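Aldolase (PDB 6VOQ) is a zinc-binding, aldolase-like protein of the class II aldolase and adducin family that assembles from four chains. Local coordinates at residues G38-T43 with F78-Y83; L33-G38 with L57-L62; G22-S27 with A47-L52. All coordinates share one frame; numbering follows the deposited sequence.

Interaction 1: residues G38-T43 with F78-Y83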
ATOM      1  N   GLY A  38      18.304  17.807 -28.107  1.00 41.36           N
ATOM      2  CA  GLY A  38      17.309  17.104 -28.875  1.00 46.13           C
ATOM      3  C   GLY A  38      17.381  15.599 -28.800  1.00 43.80           C
ATOM      4  O   GLY A  38      16.494  14.928 -29.334  1.00 53.35           O
ATOM      5  N   ASN A  39      18.402  15.040 -28.164  1.00 38.54           N
ATOM      6  CA  ASN A  39      18.455  13.600 -27.985  1.00 43.00           C
ATOM      7  C   ASN A  39      17.604  13.176 -26.789  1.00 43.49           C
ATOM      8  O   ASN A  39      17.121  13.993 -25.999  1.00 39.37           O
ATOM      9  CB  ASN A  39      19.895  13.135 -27.802  1.00 35.64           C
ATOM     10  CG  ASN A  39      20.710  13.281 -29.070  1.00 40.34           C
ATOM     11  OD1 ASN A  39      20.232  12.996 -30.166  1.00 43.14           O
ATOM     12  ND2 ASN A  39      21.939  13.759 -28.930  1.00 39.72           N
ATOM     13  N   LEU A  40      17.441  11.868 -26.653  1.00 41.74           N
ATOM     14  CA  LEU A  40      16.549  11.280 -25.667  1.00 36.71           C
ATOM     15  C   LEU A  40      17.370  10.613 -24.571  1.00 37.65           C
ATOM     16  O   LEU A  40      18.235   9.779 -24.859  1.00 33.61           O
ATOM     17  CB  LEU A  40      15.625  10.263 -26.334  1.00 40.49           C
ATOM     18  CG  LEU A  40      14.227  10.166 -25.758  1.00 43.96           C
ATOM     19  CD1 LEU A  40      13.677  11.567 -25.545  1.00 50.23           C
ATOM     20  CD2 LEU A  40      13.367   9.377 -26.706  1.00 43.75           C
ATOM     21  N   LEU A  41      17.106  10.989 -23.326  1.00 37.84           N
ATOM     22  CA  LEU A  41      17.606  10.260 -22.169  1.00 34.40           C
ATOM     23  C   LEU A  41      16.545   9.239 -21.767  1.00 38.01           C
ATOM     24  O   LEU A  41      15.360   9.570 -21.687  1.00 43.70           O
ATOM     25  CB  LEU A  41      17.910  11.223 -21.018  1.00 29.25           C
ATOM     26  CG  LEU A  41      18.470  10.626 -19.724  1.00 31.99           C
ATOM     27  CD1 LEU A  41      19.938  10.261 -19.915  1.00 27.84           C
ATOM     28  CD2 LEU A  41      18.299  11.586 -18.539  1.00 30.71           C
ATOM     29  N   ALA A  42      16.957   7.998 -21.538  1.00 32.89           N
ATOM     30  CA  ALA A  42      15.987   6.950 -21.261  1.00 34.52           C
ATOM     31  C   ALA A  42      16.580   5.940 -20.293  1.00 37.50           C
ATOM     32  O   ALA A  42      17.799   5.809 -20.171  1.00 37.12           O
ATOM     33  CB  ALA A  42      15.536   6.241 -22.549  1.00 33.16           C
ATOM     34  N   THR A  43      15.693   5.226 -19.599  1.00 30.81           N
ATOM     35  CA  THR A  43      16.127   4.178 -18.694  1.00 26.81           C
ATOM     36  C   THR A  43      16.573   2.956 -19.494  1.00 31.20           C
ATOM     37  O   THR A  43      15.956   2.613 -20.506  1.00 32.43           O
ATOM     38  CB  THR A  43      15.007   3.798 -17.714  1.00 28.04           C
ATOM     39  OG1 THR A  43      13.864   3.337 -18.432  1.00 28.75           O
ATOM     40  CG2 THR A  43      14.593   4.991 -16.885  1.00 24.93           C
ATOM     41  N   PHE A  78       8.576   3.058 -28.843  1.00 31.79           N
ATOM     42  CA  PHE A  78       7.321   3.793 -28.959  1.00 27.05           C
ATOM     43  C   PHE A  78       7.308   5.073 -28.133  1.00 37.22           C
ATOM     44  O   PHE A  78       6.421   5.903 -28.328  1.00 47.09           O
ATOM     45  CB  PHE A  78       6.101   2.901 -28.627  1.00 30.30           C
ATOM     46  CG  PHE A  78       6.029   2.381 -27.203  1.00 25.52           C
ATOM     47  CD1 PHE A  78       5.784   3.225 -26.133  1.00 24.61           C
ATOM     48  CD2 PHE A  78       6.105   1.026 -26.958  1.00 29.15           C
ATOM     49  CE1 PHE A  78       5.696   2.730 -24.846  1.00 36.68           C
ATOM     50  CE2 PHE A  78       6.005   0.517 -25.671  1.00 29.42           C
ATOM     51  CZ  PHE A  78       5.802   1.365 -24.617  1.00 32.83           C
ATOM     52  N   HIS A  79       8.270   5.262 -27.228  1.00 35.27           N
ATOM     53  CA  HIS A  79       8.521   6.599 -26.702  1.00 26.10           C
ATOM     54  C   HIS A  79       8.842   7.566 -27.834  1.00 30.28           C
ATOM     55  O   HIS A  79       8.257   8.650 -27.927  1.00 35.34           O
ATOM     56  CB  HIS A  79       9.685   6.568 -25.721  1.00 38.40           C
ATOM     57  CG  HIS A  79       9.338   6.040 -24.371  1.00 34.15           C
ATOM     58  ND1 HIS A  79       9.562   6.757 -23.216  1.00 31.63           N
ATOM     59  CD2 HIS A  79       8.814   4.853 -23.987  1.00 31.26           C
ATOM     60  CE1 HIS A  79       9.178   6.039 -22.177  1.00 32.65           C
ATOM     61  NE2 HIS A  79       8.719   4.881 -22.617  1.00 36.27           N
ATOM     62  N   ARG A  80       9.793   7.187 -28.696  1.00 30.12           N
ATOM     63  CA  ARG A  80      10.228   8.060 -29.782  1.00 34.70           C
ATOM     64  C   ARG A  80       9.081   8.424 -30.705  1.00 33.37           C
ATOM     65  O   ARG A  80       8.985   9.575 -31.139  1.00 38.17           O
ATOM     66  CB  ARG A  80      11.345   7.389 -30.585  1.00 36.90           C
ATOM     67  CG  ARG A  80      12.585   7.092 -29.759  1.00 45.16           C
ATOM     68  CD  ARG A  80      13.752   6.665 -30.622  1.00 45.49           C
ATOM     69  NE  ARG A  80      13.697   5.251 -30.962  1.00 45.25           N
ATOM     70  CZ  ARG A  80      13.446   4.781 -32.180  1.00 46.35           C
ATOM     71  NH1 ARG A  80      13.223   5.615 -33.189  1.00 43.88           N
ATOM     72  NH2 ARG A  80      13.429   3.472 -32.387  1.00 48.70           N
ATOM     73  N   ALA A  81       8.206   7.463 -31.014  1.00 33.59           N
ATOM     74  CA  ALA A  81       7.057   7.747 -31.865  1.00 39.16           C
ATOM     75  C   ALA A  81       6.251   8.928 -31.343  1.00 35.76           C
ATOM     76  O   ALA A  81       5.812   9.773 -32.130  1.00 39.74           O
ATOM     77  CB  ALA A  81       6.171   6.507 -31.989  1.00 28.86           C
ATOM     78  N   VAL A  82       6.085   9.029 -30.023  1.00 27.65           N
ATOM     79  CA  VAL A  82       5.356  10.158 -29.449  1.00 32.22           C
ATOM     80  C   VAL A  82       6.119  11.462 -29.668  1.00 31.73           C
ATOM     81  O   VAL A  82       5.556  12.455 -30.137  1.00 30.17           O
ATOM     82  CB  VAL A  82       5.081   9.916 -27.957  1.00 26.31           C
ATOM     83  CG1 VAL A  82       4.373  11.130 -27.349  1.00 26.13           C
ATOM     84  CG2 VAL A  82       4.274   8.649 -27.770  1.00 25.36           C
ATOM     85  N   TYR A  83       7.404  11.482 -29.304  1.00 31.37           N
ATOM     86  CA  TYR A  83       8.205  12.691 -29.469  1.00 37.29           C
ATOM     87  C   TYR A  83       8.178  13.184 -30.907  1.00 36.26           C
ATOM     88  O   TYR A  83       8.101  14.390 -31.149  1.00 36.30           O
ATOM     89  CB  TYR A  83       9.654  12.444 -29.050  1.00 39.19           C
ATOM     90  CG  TYR A  83       9.859  12.259 -27.570  1.00 36.70           C
ATOM     91  CD1 TYR A  83       9.793  13.339 -26.706  1.00 31.39           C
ATOM     92  CD2 TYR A  83      10.139  11.001 -27.037  1.00 28.18           C
ATOM     93  CE1 TYR A  83       9.992  13.170 -25.348  1.00 31.71           C
ATOM     94  CE2 TYR A  83      10.321  10.822 -25.683  1.00 27.50           C
ATOM     95  CZ  TYR A  83      10.255  11.910 -24.844  1.00 27.57           C
ATOM     96  OH  TYR A  83      10.451  11.752 -23.493  1.00 30.56           O
TER

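Interaction 2: residues L33-G38 with L57-L62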
ATOM      1  N   LEU A  33      13.170  11.380 -21.401  1.00 32.17           N
ATOM      2  CA  LEU A  33      13.032  12.830 -21.435  1.00 35.49           C
ATOM      3  C   LEU A  33      13.956  13.402 -22.503  1.00 38.34           C
ATOM      4  O   LEU A  33      15.037  12.867 -22.767  1.00 27.40           O
ATOM      5  CB  LEU A  33      13.330  13.464 -20.065  1.00 34.26           C
ATOM      6  CG  LEU A  33      14.705  13.248 -19.411  1.00 35.08           C
ATOM      7  CD1 LEU A  33      15.733  14.240 -19.917  1.00 27.46           C
ATOM      8  CD2 LEU A  33      14.597  13.361 -17.895  1.00 35.97           C
ATOM      9  N   LEU A  34      13.519  14.501 -23.110  1.00 32.75           N
ATOM     10  CA  LEU A  34      14.311  15.177 -24.128  1.00 32.33           C
ATOM     11  C   LEU A  34      15.463  15.941 -23.492  1.00 38.09           C
ATOM     12  O   LEU A  34      15.265  16.712 -22.550  1.00 41.36           O
ATOM     13  CB  LEU A  34      13.439  16.140 -24.931  1.00 40.58           C
ATOM     14  CG  LEU A  34      12.815  15.547 -26.191  1.00 50.88           C
ATOM     15  CD1 LEU A  34      11.921  16.570 -26.880  1.00 55.50           C
ATOM     16  CD2 LEU A  34      13.906  15.046 -27.130  1.00 49.95           C
ATOM     17  N   LEU A  35      16.655  15.737 -24.019  1.00 41.45           N
ATOM     18  CA  LEU A  35      17.822  16.479 -23.585  1.00 39.95           C
ATOM     19  C   LEU A  35      17.889  17.816 -24.313  1.00 43.03           C
ATOM     20  O   LEU A  35      17.193  18.026 -25.312  1.00 46.12           O
ATOM     21  CB  LEU A  35      19.084  15.658 -23.838  1.00 33.36           C
ATOM     22  CG  LEU A  35      19.205  14.404 -22.961  1.00 38.21           C
ATOM     23  CD1 LEU A  35      20.326  13.493 -23.448  1.00 35.65           C
ATOM     24  CD2 LEU A  35      19.405  14.774 -21.493  1.00 31.09           C
ATOM     25  N   PRO A  36      18.697  18.754 -23.810  1.00 43.84           N
ATOM     26  CA  PRO A  36      18.841  20.043 -24.507  1.00 46.14           C
ATOM     27  C   PRO A  36      19.243  19.925 -25.967  1.00 48.92           C
ATOM     28  O   PRO A  36      18.807  20.749 -26.780  1.00 55.17           O
ATOM     29  CB  PRO A  36      19.917  20.757 -23.680  1.00 44.80           C
ATOM     30  CG  PRO A  36      19.713  20.229 -22.298  1.00 45.81           C
ATOM     31  CD  PRO A  36      19.295  18.784 -22.463  1.00 44.24           C
ATOM     32  N   ASP A  37      20.052  18.930 -26.332  1.00 46.95           N
ATOM     33  CA  ASP A  37      20.518  18.774 -27.706  1.00 49.66           C
ATOM     34  C   ASP A  37      19.517  18.047 -28.596  1.00 55.21           C
ATOM     35  O   ASP A  37      19.859  17.685 -29.730  1.00 61.75           O
ATOM     36  CB  ASP A  37      21.857  18.029 -27.727  1.00 48.71           C
ATOM     37  CG  ASP A  37      21.797  16.689 -27.007  1.00 49.43           C
ATOM     38  OD1 ASP A  37      20.682  16.228 -26.685  1.00 44.44           O
ATOM     39  OD2 ASP A  37      22.869  16.091 -26.768  1.00 53.04           O
ATOM     40  N   GLY A  38      18.304  17.807 -28.107  1.00 41.36           N
ATOM     41  CA  GLY A  38      17.309  17.104 -28.875  1.00 46.13           C
ATOM     42  C   GLY A  38      17.381  15.599 -28.800  1.00 43.80           C
ATOM     43  O   GLY A  38      16.494  14.928 -29.334  1.00 53.35           O
ATOM     44  N   LEU A  57      22.416   5.772 -17.731  1.00 36.17           N
ATOM     45  CA  LEU A  57      21.156   5.960 -18.433  1.00 36.80           C
ATOM     46  C   LEU A  57      21.419   6.111 -19.925  1.00 40.70           C
ATOM     47  O   LEU A  57      22.401   6.730 -20.342  1.00 45.25           O
ATOM     48  CB  LEU A  57      20.418   7.179 -17.886  1.00 28.59           C
ATOM     49  CG  LEU A  57      19.997   7.127 -16.418  1.00 36.80           C
ATOM     50  CD1 LEU A  57      19.678   8.526 -15.943  1.00 32.21           C
ATOM     51  CD2 LEU A  57      18.795   6.204 -16.204  1.00 33.43           C
ATOM     52  N   SER A  58      20.552   5.513 -20.729  1.00 40.67           N
ATOM     53  CA  SER A  58      20.751   5.504 -22.167  1.00 32.64           C
ATOM     54  C   SER A  58      20.517   6.883 -22.758  1.00 34.18           C
ATOM     55  O   SER A  58      19.692   7.662 -22.275  1.00 34.12           O
ATOM     56  CB  SER A  58      19.802   4.513 -22.825  1.00 30.35           C
ATOM     57  OG  SER A  58      19.613   3.389 -21.990  1.00 41.82           O
ATOM     58  N   VAL A  59      21.247   7.171 -23.830  1.00 35.67           N
ATOM     59  CA  VAL A  59      20.983   8.326 -24.672  1.00 33.56           C
ATOM     60  C   VAL A  59      20.853   7.828 -26.105  1.00 38.15           C
ATOM     61  O   VAL A  59      21.752   7.151 -26.617  1.00 42.85           O
ATOM     62  CB  VAL A  59      22.077   9.397 -24.560  1.00 35.73           C
ATOM     63  CG1 VAL A  59      21.790  10.520 -25.527  1.00 33.10           C
ATOM     64  CG2 VAL A  59      22.164   9.920 -23.147  1.00 31.54           C
ATOM     65  N   VAL A  60      19.741   8.166 -26.747  1.00 38.28           N
ATOM     66  CA  VAL A  60      19.425   7.732 -28.101  1.00 43.10           C
ATOM     67  C   VAL A  60      18.849   8.930 -28.854  1.00 42.04           C
ATOM     68  O   VAL A  60      18.250   9.828 -28.253  1.00 47.33           O
ATOM     69  CB  VAL A  60      18.440   6.532 -28.062  1.00 48.34           C
ATOM     70  CG1 VAL A  60      17.218   6.872 -27.235  1.00 52.55           C
ATOM     71  CG2 VAL A  60      18.037   6.088 -29.448  1.00 55.70           C
ATOM     72  N   THR A  61      19.076   8.973 -30.166  1.00 42.68           N
ATOM     73  CA  THR A  61      18.426   9.971 -31.008  1.00 41.39           C
ATOM     74  C   THR A  61      16.971   9.578 -31.246  1.00 44.84           C
ATOM     75  O   THR A  61      16.594   8.408 -31.133  1.00 40.19           O
ATOM     76  CB  THR A  61      19.130  10.123 -32.361  1.00 39.64           C
ATOM     77  OG1 THR A  61      18.849   8.983 -33.189  1.00 46.84           O
ATOM     78  CG2 THR A  61      20.636  10.268 -32.190  1.00 39.63           C
ATOM     79  N   LEU A  62      16.147  10.573 -31.595  1.00 42.30           N
ATOM     80  CA  LEU A  62      14.743  10.294 -31.868  1.00 43.61           C
ATOM     81  C   LEU A  62      14.563   9.335 -33.042  1.00 51.18           C
ATOM     82  O   LEU A  62      13.500   8.718 -33.169  1.00 49.26           O
ATOM     83  CB  LEU A  62      13.991  11.602 -32.122  1.00 51.66           C
ATOM     84  CG  LEU A  62      13.787  12.496 -30.895  1.00 50.31           C
ATOM     85  CD1 LEU A  62      12.902  13.686 -31.223  1.00 45.89           C
ATOM     86  CD2 LEU A  62      13.197  11.705 -29.734  1.00 50.76           C
TER
HETATM   87  O   HOH W   1      17.203  13.099 -31.587  1.00 41.12           O

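Interaction 3: residues G22-S27 with A47-L52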
ATOM      1  N   GLY A  22       5.114   1.789  -5.278  1.00 47.70           N
ATOM      2  CA  GLY A  22       4.301   0.735  -5.843  1.00 40.94           C
ATOM      3  C   GLY A  22       3.829   0.962  -7.261  1.00 40.10           C
ATOM      4  O   GLY A  22       3.197   0.065  -7.831  1.00 44.88           O
ATOM      5  N   TYR A  23       4.110   2.131  -7.846  1.00 36.82           N
ATOM      6  CA  TYR A  23       3.726   2.396  -9.229  1.00 34.65           C
ATOM      7  C   TYR A  23       4.484   1.510 -10.206  1.00 34.62           C
ATOM      8  O   TYR A  23       3.974   1.211 -11.290  1.00 42.90           O
ATOM      9  CB  TYR A  23       3.968   3.863  -9.573  1.00 35.41           C
ATOM     10  CG  TYR A  23       3.072   4.811  -8.840  1.00 40.07           C
ATOM     11  CD1 TYR A  23       3.466   5.366  -7.622  1.00 45.61           C
ATOM     12  CD2 TYR A  23       1.827   5.156  -9.357  1.00 40.00           C
ATOM     13  CE1 TYR A  23       2.646   6.239  -6.935  1.00 47.97           C
ATOM     14  CE2 TYR A  23       0.993   6.020  -8.675  1.00 45.69           C
ATOM     15  CZ  TYR A  23       1.409   6.562  -7.463  1.00 48.09           C
ATOM     16  OH  TYR A  23       0.590   7.431  -6.778  1.00 50.24           O
ATOM     17  N   ALA A  24       5.704   1.102  -9.861  1.00 36.90           N
ATOM     18  CA  ALA A  24       6.475   0.176 -10.680  1.00 48.42           C
ATOM     19  C   ALA A  24       6.905  -1.006  -9.830  1.00 54.58           C
ATOM     20  O   ALA A  24       7.321  -0.837  -8.679  1.00 55.58           O
ATOM     21  CB  ALA A  24       7.711   0.838 -11.303  1.00 40.35           C
ATOM     22  N   THR A  25       6.794  -2.201 -10.404  1.00 58.37           N
ATOM     23  CA  THR A  25       7.214  -3.428  -9.744  1.00 64.38           C
ATOM     24  C   THR A  25       8.148  -4.199 -10.660  1.00 64.43           C
ATOM     25  O   THR A  25       7.927  -4.263 -11.870  1.00 64.20           O
ATOM     26  CB  THR A  25       6.024  -4.319  -9.384  1.00 68.82           C
ATOM     27  OG1 THR A  25       5.540  -4.954 -10.574  1.00 73.13           O
ATOM     28  CG2 THR A  25       4.903  -3.507  -8.741  1.00 65.84           C
ATOM     29  N   GLY A  26       9.189  -4.778 -10.077  1.00 71.77           N
ATOM     30  CA  GLY A  26      10.047  -5.674 -10.836  1.00 74.20           C
ATOM     31  C   GLY A  26      10.782  -4.946 -11.941  1.00 66.66           C
ATOM     32  O   GLY A  26      11.354  -3.870 -11.738  1.00 56.09           O
ATOM     33  N   SER A  27      10.765  -5.539 -13.131  1.00 70.98           N
ATOM     34  CA  SER A  27      11.455  -5.012 -14.298  1.00 70.14           C
ATOM     35  C   SER A  27      10.582  -4.100 -15.154  1.00 62.84           C
ATOM     36  O   SER A  27      11.022  -3.683 -16.229  1.00 70.08           O
ATOM     37  CB  SER A  27      11.981  -6.172 -15.151  1.00 74.36           C
ATOM     38  OG  SER A  27      10.941  -6.748 -15.932  1.00 72.79           O
ATOM     39  N   ALA A  47      16.172  -2.877 -16.810  1.00 66.45           N
ATOM     40  CA  ALA A  47      16.446  -2.067 -15.637  1.00 60.14           C
ATOM     41  C   ALA A  47      15.286  -2.127 -14.654  1.00 60.40           C
ATOM     42  O   ALA A  47      14.152  -2.468 -15.004  1.00 64.51           O
ATOM     43  CB  ALA A  47      16.714  -0.615 -16.034  1.00 52.41           C
ATOM     44  N   CYS A  48      15.597  -1.790 -13.408  1.00 54.00           N
ATOM     45  CA  CYS A  48      14.620  -1.687 -12.336  1.00 51.79           C
ATOM     46  C   CYS A  48      14.590  -0.236 -11.874  1.00 47.95           C
ATOM     47  O   CYS A  48      15.625   0.314 -11.481  1.00 50.28           O
ATOM     48  CB  CYS A  48      14.973  -2.637 -11.183  1.00 51.39           C
ATOM     49  SG  CYS A  48      14.089  -2.363  -9.633  1.00 59.32           S
ATOM     50  N   LEU A  49      13.412   0.387 -11.946  1.00 40.01           N
ATOM     51  CA  LEU A  49      13.307   1.821 -11.693  1.00 39.41           C
ATOM     52  C   LEU A  49      13.818   2.221 -10.317  1.00 42.99           C
ATOM     53  O   LEU A  49      14.185   3.385 -10.122  1.00 44.41           O
ATOM     54  CB  LEU A  49      11.861   2.275 -11.851  1.00 42.53           C
ATOM     55  CG  LEU A  49      11.367   2.199 -13.293  1.00 43.70           C
ATOM     56  CD1 LEU A  49      10.007   2.853 -13.421  1.00 38.55           C
ATOM     57  CD2 LEU A  49      12.376   2.854 -14.216  1.00 35.29           C
ATOM     58  N   GLY A  50      13.844   1.302  -9.361  1.00 42.79           N
ATOM     59  CA  GLY A  50      14.414   1.629  -8.077  1.00 52.22           C
ATOM     60  C   GLY A  50      15.911   1.470  -7.976  1.00 52.30           C
ATOM     61  O   GLY A  50      16.467   1.716  -6.907  1.00 53.96           O
ATOM     62  N   GLU A  51      16.584   1.067  -9.053  1.00 52.74           N
ATOM     63  CA  GLU A  51      18.020   0.795  -9.038  1.00 60.93           C
ATOM     64  C   GLU A  51      18.717   1.455 -10.228  1.00 58.71           C
ATOM     65  O   GLU A  51      19.685   0.922 -10.774  1.00 65.37           O
ATOM     66  CB  GLU A  51      18.297  -0.711  -9.027  1.00 66.93           C
ATOM     67  CG  GLU A  51      17.491  -1.527  -8.004  1.00 77.66           C
ATOM     68  CD  GLU A  51      18.216  -1.720  -6.684  1.00 91.92           C
ATOM     69  OE1 GLU A  51      17.538  -1.750  -5.632  1.00 95.29           O
ATOM     70  OE2 GLU A  51      19.461  -1.850  -6.696  1.00 99.32           O
ATOM     71  N   LEU A  52      18.251   2.629 -10.643  1.00 49.77           N
ATOM     72  CA  LEU A  52      18.846   3.316 -11.784  1.00 47.38           C
ATOM     73  C   LEU A  52      20.199   3.929 -11.423  1.00 45.90           C
ATOM     74  O   LEU A  52      20.454   4.296 -10.274  1.00 47.85           O
ATOM     75  CB  LEU A  52      17.906   4.407 -12.300  1.00 42.81           C
ATOM     76  CG  LEU A  52      16.588   3.913 -12.904  1.00 38.16           C
ATOM     77  CD1 LEU A  52      15.738   5.077 -13.383  1.00 32.66           C
ATOM     78  CD2 LEU A  52      16.858   2.923 -14.033  1.00 38.44           C
TER
HETATM   79  O   HOH W   2      11.021  -1.395 -12.413  1.00 37.48           O

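Interaction 1: residues G38-T43 with F78-Y83
The hydroxyl of Tyr83, whose ring carries Leu40 on one face, and ND1 of His79 both hydrogen-bond to OG of Ser32 on strand 30-34, and one serine of the sheet thereby ties down two side chains a turn apart on helix 76-83. NE2 of His79 adds a weak hydrogen bond to Asn30, two residues earlier on the same strand. With its far end held at Ser32, the Tyr83 ring offers its face to strand 40-42, and Leu40 uses it. Methyl CD1 of Leu40 sits 3.7 Å from the ring centroid, 24° off the normal, in a CH-pi contact displaced toward the rim. Its nearest ring atom is CE2 of Tyr83, 3.4 Å from Leu40 CD1. The other methyl, Leu40 CD2, comes within 3.5 Å of Tyr83 CE2 and so reaches the CD2-CE2 bond of the ring. That same methyl also meets the aliphatic root of Arg80, with Leu40 CD2 to Arg80 CG at 3.9 Å. Farther out the arginine turns at chi3 (-83°), and its NH1 ends in a hydrogen bond to the carbonyl O of Leu62. The isobutyl group of Leu40 is thus fitted against two residues of the helix. In the fold, this is a helix laid on a beta-sheet: His79 and Tyr83 also rest on Ile92 of strand 91-94, while Phe78 and Ala81 pack on helix 140-149. The helix starts right after the zinc ligand Glu75, and Phe78 stacks edge-to-face with another ligand, His94. No hydrogen bond joins the two segments themselves, so strand 40-42 contributes pure hydrocarbon to the contact, while bonds to Ser32 and Leu62 hold the polar ends of Tyr83 and Arg80.

Interaction 2: residues L33-G38 with L57-L62
Leu35 and Val59 meet with their side chains crossing at about a right angle, over the middle strand of an antiparallel three-strand run. Strands 30-34 and 40-42 form a beta hairpin joined by a type I turn from Leu35 to Gly38, and strand 58-60 lies along the far edge of 40-42. Side chains from either flank of the middle strand therefore meet across it. Leu35 does this with a single methyl, CD1, placed 3.9 Å from Val59 CG1 and 4.0 Å from Val59 CG2, so that it faces the fork of the valine. Val59 has CG1 anti to its backbone N (chi1 176°) and CG2 beside it, which presents both branches to the leucine. This pair lies on the side of the sheet packed by helix 4-20, where Leu7 touches Leu35 and Arg8 touches Val59. On the other side Leu34 and Leu62 approach more loosely, CD2 of Leu34 lying 4.3 Å from CD2 of Leu62, and both also touch Leu40. The turn itself is closed by Gly38 N donating to Leu35 O at 3.0 Å. Beyond it the backbones are linked through one water, which accepts from Leu62 N at 2.7 Å and donates to Gly38 O at 3.0 Å.

Interaction 3: residues G22-S27 with A47-L52
Ala24 CB touches Leu49 CD1 at 3.7 Å, the one apolar side-chain contact between these two loops. Further along, the backbone of the first loop meets the second: Gly26 O lies 3.8 Å from Cys48 SG, in van der Waals contact. The same carbonyl oxygen also takes a hydrogen bond from a water, 2.6 Å from Gly26 O. That water accepts in turn from Leu49 N at 3.0 Å, stitching the backbones together where no direct hydrogen bond does. Cys48 CB is nearly as close to Gly26 O, at 3.9 Å, and with SG anti to the backbone N (chi1 167°) the sulfur reaches the same oxygen. The thiol also takes a weak bond from Gly50 N. The backbone turns here as well: Glu51 N donates to Cys48 O at 2.7 Å and curls residues 48-51 into a bend. Gly26 has positive phi (65°), a conformation that favours glycine. In the next shell Leu95, set between the zinc ligands His94 and His96, packs on both Ala24 and Leu49, and the side chain of Ser27 is about 9 Å from a zinc ion. Ser27 also packs on Asn175 of a second subunit. The first loop connects helix 4-20 to strand 30-34 and the second leads from strand 40-42 to strand 58-60, with Phe19 of that helix touching Cys48 and its Val12 touching Leu52.

In the fold
Interactions 1 and 2 are close neighbours, their centres 7 Å apart, and they share Gly38. Strand 40-42 of interaction 1 lies in the sheet between strands 30-34 and 58-60 of interaction 2: Leu40 N probably bonds to Val60 O at 2.7 Å and Leu41 N to Leu33 O at 2.8 Å. The centre of interaction 3, among the connecting loops, is about 19 Å from that of interaction 1 and about 21 Å from that of interaction 2; it meets interaction 1 where Thr43 packs on Leu49 and Leu52. Along the chain the segments run 22-27, 33-38, 38-43, 47-52, 57-62, 78-83, so the three contacts interlock, joining this end of the sheet to its loops and to helix 76-83.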